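Local coordinates for proteasome assembly chaperone family protein (Thermoplasma acidophilum, PDB 3GAA) that is of unknown function but belongs to the PAC2 family and probably, like its relatives, assists proteasome assembly, at residues V69-G72 against G73-R76; K145-L148 against D149-K153. All coordinates share one frame; numbering follows the deposited sequence.

Contact 1 of 2, residues V69-G72 against G73-R76; sequences VFVG and GKLR
Val69 and Arg76 pair at the base of a short hairpin-like loop of six residues that turns at Gly72 and Gly73. They form a single antiparallel hydrogen-bonded pair. Val69 N donates to Arg76 O at 2.9 Å, and Arg76 N donates to Val69 O at 2.8 Å. Farther into the loop, Gly73 N makes a weak bond to Phe70 O. Both glycines have positive phi, which lets the chain reverse here. The Arg76 side chain, bent at chi2 (77°) and chi3 (-149°), folds back along the loop and brings one guanidinium face against Val69. Val69 CG2 lies over the centre of that face. Arg76 NE donates to Lys74 O at 3.0 Å from above that carbonyl's plane, and NH2 reaches Glu95 in a salt bridge. A leucine in place of Arg76 would probably leave Lys74 O and Glu95 without these partners. Val69 and Val71 also touch Ile233 of helix 219-243. Phe70 has CG anti to the backbone N (chi1 -172°), which lays its ring across the turn. Leu75 N lies at the edge of that ring. Over one face sits Gly73 CA, a CH-pi contact 3.7 Å from the centroid of the Phe70 ring.

Contact 2 of 2, residues K145-L148 against D149-K153; sequences KPKL and DKFKK
The short helix 145-153 joins strand 140-142 to strand 157-158 in a beta-alpha-beta unit at one border of the central sheet, and the contact runs the length of this helix, with Lys147 meeting Phe151 one turn on. Three backbone hydrogen bonds, each to the residue four places back, hold the helix. Asp149 N reaches Lys145 O at 2.9 Å. Lys150 N reaches Pro146 O at 3.3 Å. Phe151 N reaches Lys147 O at 2.9 Å. The same Lys147 O lies over one face of the Phe151 ring, with Phe151 CG 3.5 Å away. The ring has CG anti to its carbonyl carbon (chi1 -68°), which swings it back toward the start of the helix. There the aliphatic part of Lys147 meets it: Lys147 CD is 3.8 Å from Phe151 CZ. Phe185 adds a second aromatic ring, inclined to that of Phe151. Leu148 and Lys145 face Gly73 of a neighbouring subunit. Lys150 CB and CG run past the carbonyl oxygens of Lys147 and Pro146. Its NZ ends 4.5 Å from Lys147 NZ, so two like charges stand close. Lys147 NZ also has a salt bridge to Glu121 and a hydrogen bond to Tyr210 OH. Lys147 thus does two jobs: its methylenes pack on a buried ring, while its charged end is bonded to groups beyond the helix. The glutamate probably offsets part of the repulsion from Lys150.

From the N terminus, the chain reaches contact 1 first, in the loop between strands 68-69 and 79-83. Contact 1 closes a six-residue turn, 70-75, within that loop, next to the C-terminal helix 219-243. The chain then passes through helix 103-117 and strand 121-130 before contact 2 on helix 145-153. Contact 2 is local and closes no long loop. The two follow in series and neither nest nor cross. The centres of contact 1 and contact 2 are about 40 Å apart, on opposite sides of the chain's centre. Phe70 and Leu75 pack on Ala143 of one neighbouring subunit, and Lys145 and Leu148 on Gly73 of another, consistent with the two regions meeting across a repeated interface.

Contact 1 of 2, residues V69-G72 against G73-R76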
loop_
_atom_site.group_PDB
_atom_site.type_symbol
_atom_site.label_atom_id
_atom_site.label_comp_id
_atom_site.label_asym_id
_atom_site.label_seq_id
_atom_site.Cartn_x
_atom_site.Cartn_y
_atom_site.Cartn_z
ATOM N N VAL A 69 -21.577 11.049 27.286
ATOM C CA VAL A 69 -22.715 11.039 28.219
ATOM C C VAL A 69 -22.274 11.240 29.672
ATOM O O VAL A 69 -21.303 10.675 30.127
ATOM C CB VAL A 69 -23.649 9.832 28.054
ATOM C CG1 VAL A 69 -23.004 8.756 27.255
ATOM C CG2 VAL A 69 -24.097 9.338 29.397
ATOM N N PHE A 70 -22.974 12.120 30.366
ATOM C CA PHE A 70 -22.662 12.459 31.736
ATOM C C PHE A 70 -23.940 12.504 32.571
ATOM O O PHE A 70 -24.003 13.232 33.552
ATOM C CB PHE A 70 -21.969 13.809 31.757
ATOM C CG PHE A 70 -21.427 14.200 33.097
ATOM C CD1 PHE A 70 -20.526 13.384 33.761
ATOM C CD2 PHE A 70 -21.791 15.431 33.687
ATOM C CE1 PHE A 70 -19.998 13.775 35.023
ATOM C CE2 PHE A 70 -21.276 15.828 34.927
ATOM C CZ PHE A 70 -20.377 14.992 35.597
ATOM N N VAL A 71 -24.958 11.724 32.200
ATOM C CA VAL A 71 -26.219 11.755 32.925
ATOM C C VAL A 71 -25.966 11.028 34.211
ATOM O O VAL A 71 -25.209 10.046 34.247
ATOM C CB VAL A 71 -27.397 11.127 32.150
ATOM C CG1 VAL A 71 -27.292 9.595 32.138
ATOM C CG2 VAL A 71 -28.744 11.620 32.736
ATOM N N GLY A 72 -26.578 11.537 35.273
ATOM C CA GLY A 72 -26.274 11.106 36.623
ATOM C C GLY A 72 -24.806 11.268 37.018
ATOM O O GLY A 72 -24.284 10.449 37.788
ATOM N N GLY A 73 -24.118 12.286 36.499
ATOM C CA GLY A 73 -22.710 12.510 36.838
ATOM C C GLY A 73 -21.756 11.318 36.662
ATOM O O GLY A 73 -20.733 11.230 37.348
ATOM N N LYS A 74 -22.069 10.411 35.741
ATOM C CA LYS A 74 -21.158 9.327 35.427
ATOM C C LYS A 74 -20.668 9.618 34.019
ATOM O O LYS A 74 -21.416 9.486 33.061
ATOM C CB LYS A 74 -21.856 7.944 35.523
ATOM C CG LYS A 74 -23.030 7.905 36.568
ATOM C CD LYS A 74 -23.783 6.512 36.677
ATOM C CE LYS A 74 -24.501 6.050 35.344
ATOM N NZ LYS A 74 -25.855 6.732 35.025
ATOM N N LEU A 75 -19.430 10.057 33.881
ATOM C CA LEU A 75 -18.898 10.273 32.536
ATOM C C LEU A 75 -18.681 8.947 31.780
ATOM O O LEU A 75 -18.026 8.044 32.267
ATOM C CB LEU A 75 -17.598 11.061 32.613
ATOM C CG LEU A 75 -17.042 11.633 31.315
ATOM C CD1 LEU A 75 -18.083 12.584 30.710
ATOM C CD2 LEU A 75 -15.699 12.330 31.559
ATOM N N ARG A 76 -19.255 8.803 30.599
ATOM C CA ARG A 76 -18.830 7.722 29.734
ATOM C C ARG A 76 -19.021 7.941 28.259
ATOM O O ARG A 76 -19.822 8.755 27.795
ATOM C CB ARG A 76 -19.438 6.375 30.075
ATOM C CG ARG A 76 -20.576 6.338 30.978
ATOM C CD ARG A 76 -21.850 6.726 30.366
ATOM N NE ARG A 76 -22.656 7.336 31.423
ATOM C CZ ARG A 76 -23.969 7.250 31.576
ATOM N NH1 ARG A 76 -24.513 7.915 32.589
ATOM N NH2 ARG A 76 -24.738 6.563 30.738
#

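Contact 2 of 2, residues K145-L148 against D149-K153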
loop_
_atom_site.group_PDB
_atom_site.type_symbol
_atom_site.label_atom_id
_atom_site.label_comp_id
_atom_site.label_asym_id
_atom_site.label_seq_id
_atom_site.Cartn_x
_atom_site.Cartn_y
_atom_site.Cartn_z
ATOM N N LYS A 145 -36.426 -20.044 10.930
ATOM C CA LYS A 145 -37.551 -20.956 11.131
ATOM C C LYS A 145 -37.309 -21.928 12.268
ATOM O O LYS A 145 -38.102 -22.048 13.188
ATOM C CB LYS A 145 -37.875 -21.731 9.851
ATOM C CG LYS A 145 -39.029 -21.137 9.024
ATOM C CD LYS A 145 -39.775 -22.239 8.164
ATOM C CE LYS A 145 -41.107 -21.715 7.477
ATOM N NZ LYS A 145 -40.959 -21.154 6.065
ATOM N N PRO A 146 -36.212 -22.633 12.223
ATOM C CA PRO A 146 -36.019 -23.577 13.315
ATOM C C PRO A 146 -36.046 -22.950 14.748
ATOM O O PRO A 146 -36.652 -23.524 15.686
ATOM C CB PRO A 146 -34.667 -24.202 12.997
ATOM C CG PRO A 146 -34.458 -23.920 11.567
ATOM C CD PRO A 146 -35.146 -22.661 11.232
ATOM N N LYS A 147 -35.406 -21.790 14.903
ATOM C CA LYS A 147 -35.523 -21.018 16.126
ATOM C C LYS A 147 -36.981 -20.555 16.360
ATOM O O LYS A 147 -37.561 -20.820 17.418
ATOM C CB LYS A 147 -34.551 -19.841 16.116
ATOM C CG LYS A 147 -33.128 -20.195 16.596
ATOM C CD LYS A 147 -33.007 -20.039 18.140
ATOM C CE LYS A 147 -31.630 -20.437 18.687
ATOM N NZ LYS A 147 -31.405 -19.952 20.095
ATOM N N LEU A 148 -37.574 -19.884 15.376
ATOM C CA LEU A 148 -38.965 -19.411 15.494
ATOM C C LEU A 148 -39.921 -20.488 15.991
ATOM O O LEU A 148 -40.838 -20.204 16.742
ATOM C CB LEU A 148 -39.488 -18.927 14.148
ATOM C CG LEU A 148 -39.225 -17.501 13.765
ATOM C CD1 LEU A 148 -39.868 -17.240 12.434
ATOM C CD2 LEU A 148 -39.818 -16.631 14.812
ATOM N N ASP A 149 -39.686 -21.721 15.565
ATOM C CA ASP A 149 -40.510 -22.854 15.924
ATOM C C ASP A 149 -40.337 -23.289 17.358
ATOM O O ASP A 149 -41.334 -23.533 18.010
ATOM C CB ASP A 149 -40.261 -24.007 14.943
ATOM C CG ASP A 149 -40.991 -23.785 13.557
ATOM O OD1 ASP A 149 -41.204 -22.598 13.114
ATOM O OD2 ASP A 149 -41.366 -24.814 12.912
ATOM N N LYS A 150 -39.103 -23.368 17.859
ATOM C CA LYS A 150 -38.861 -23.533 19.299
ATOM C C LYS A 150 -39.536 -22.409 20.084
ATOM O O LYS A 150 -40.349 -22.652 20.956
ATOM C CB LYS A 150 -37.371 -23.516 19.619
ATOM C CG LYS A 150 -36.529 -24.672 19.033
ATOM C CD LYS A 150 -35.167 -24.878 19.810
ATOM C CE LYS A 150 -33.909 -25.161 18.903
ATOM N NZ LYS A 150 -33.064 -23.880 18.614
ATOM N N PHE A 151 -39.224 -21.168 19.739
ATOM C CA PHE A 151 -39.818 -20.002 20.405
ATOM C C PHE A 151 -41.315 -19.962 20.454
ATOM O O PHE A 151 -41.878 -19.283 21.289
ATOM C CB PHE A 151 -39.371 -18.706 19.742
ATOM C CG PHE A 151 -37.921 -18.379 19.929
ATOM C CD1 PHE A 151 -37.118 -19.092 20.805
ATOM C CD2 PHE A 151 -37.368 -17.316 19.226
ATOM C CE1 PHE A 151 -35.779 -18.768 20.970
ATOM C CE2 PHE A 151 -36.030 -16.982 19.373
ATOM C CZ PHE A 151 -35.228 -17.714 20.238
ATOM N N LYS A 152 -41.954 -20.676 19.552
ATOM C CA LYS A 152 -43.415 -20.669 19.439
ATOM C C LYS A 152 -44.095 -21.535 20.499
ATOM O O LYS A 152 -45.135 -21.186 21.049
ATOM C CB LYS A 152 -43.805 -21.218 18.091
ATOM C CG LYS A 152 -45.172 -20.794 17.658
ATOM C CD LYS A 152 -45.189 -20.448 16.148
ATOM C CE LYS A 152 -44.229 -19.262 15.756
ATOM N NZ LYS A 152 -43.888 -19.314 14.300
ATOM N N LYS A 153 -43.493 -22.678 20.789
ATOM C CA LYS A 153 -43.909 -23.471 21.932
ATOM C C LYS A 153 -43.679 -22.658 23.208
ATOM O O LYS A 153 -44.252 -22.962 24.233
ATOM C CB LYS A 153 -43.125 -24.782 21.998
ATOM C CG LYS A 153 -43.217 -25.639 20.730
ATOM C CD LYS A 153 -41.983 -26.589 20.528
ATOM C CE LYS A 153 -41.443 -26.551 19.029
ATOM N NZ LYS A 153 -40.218 -27.429 18.690
#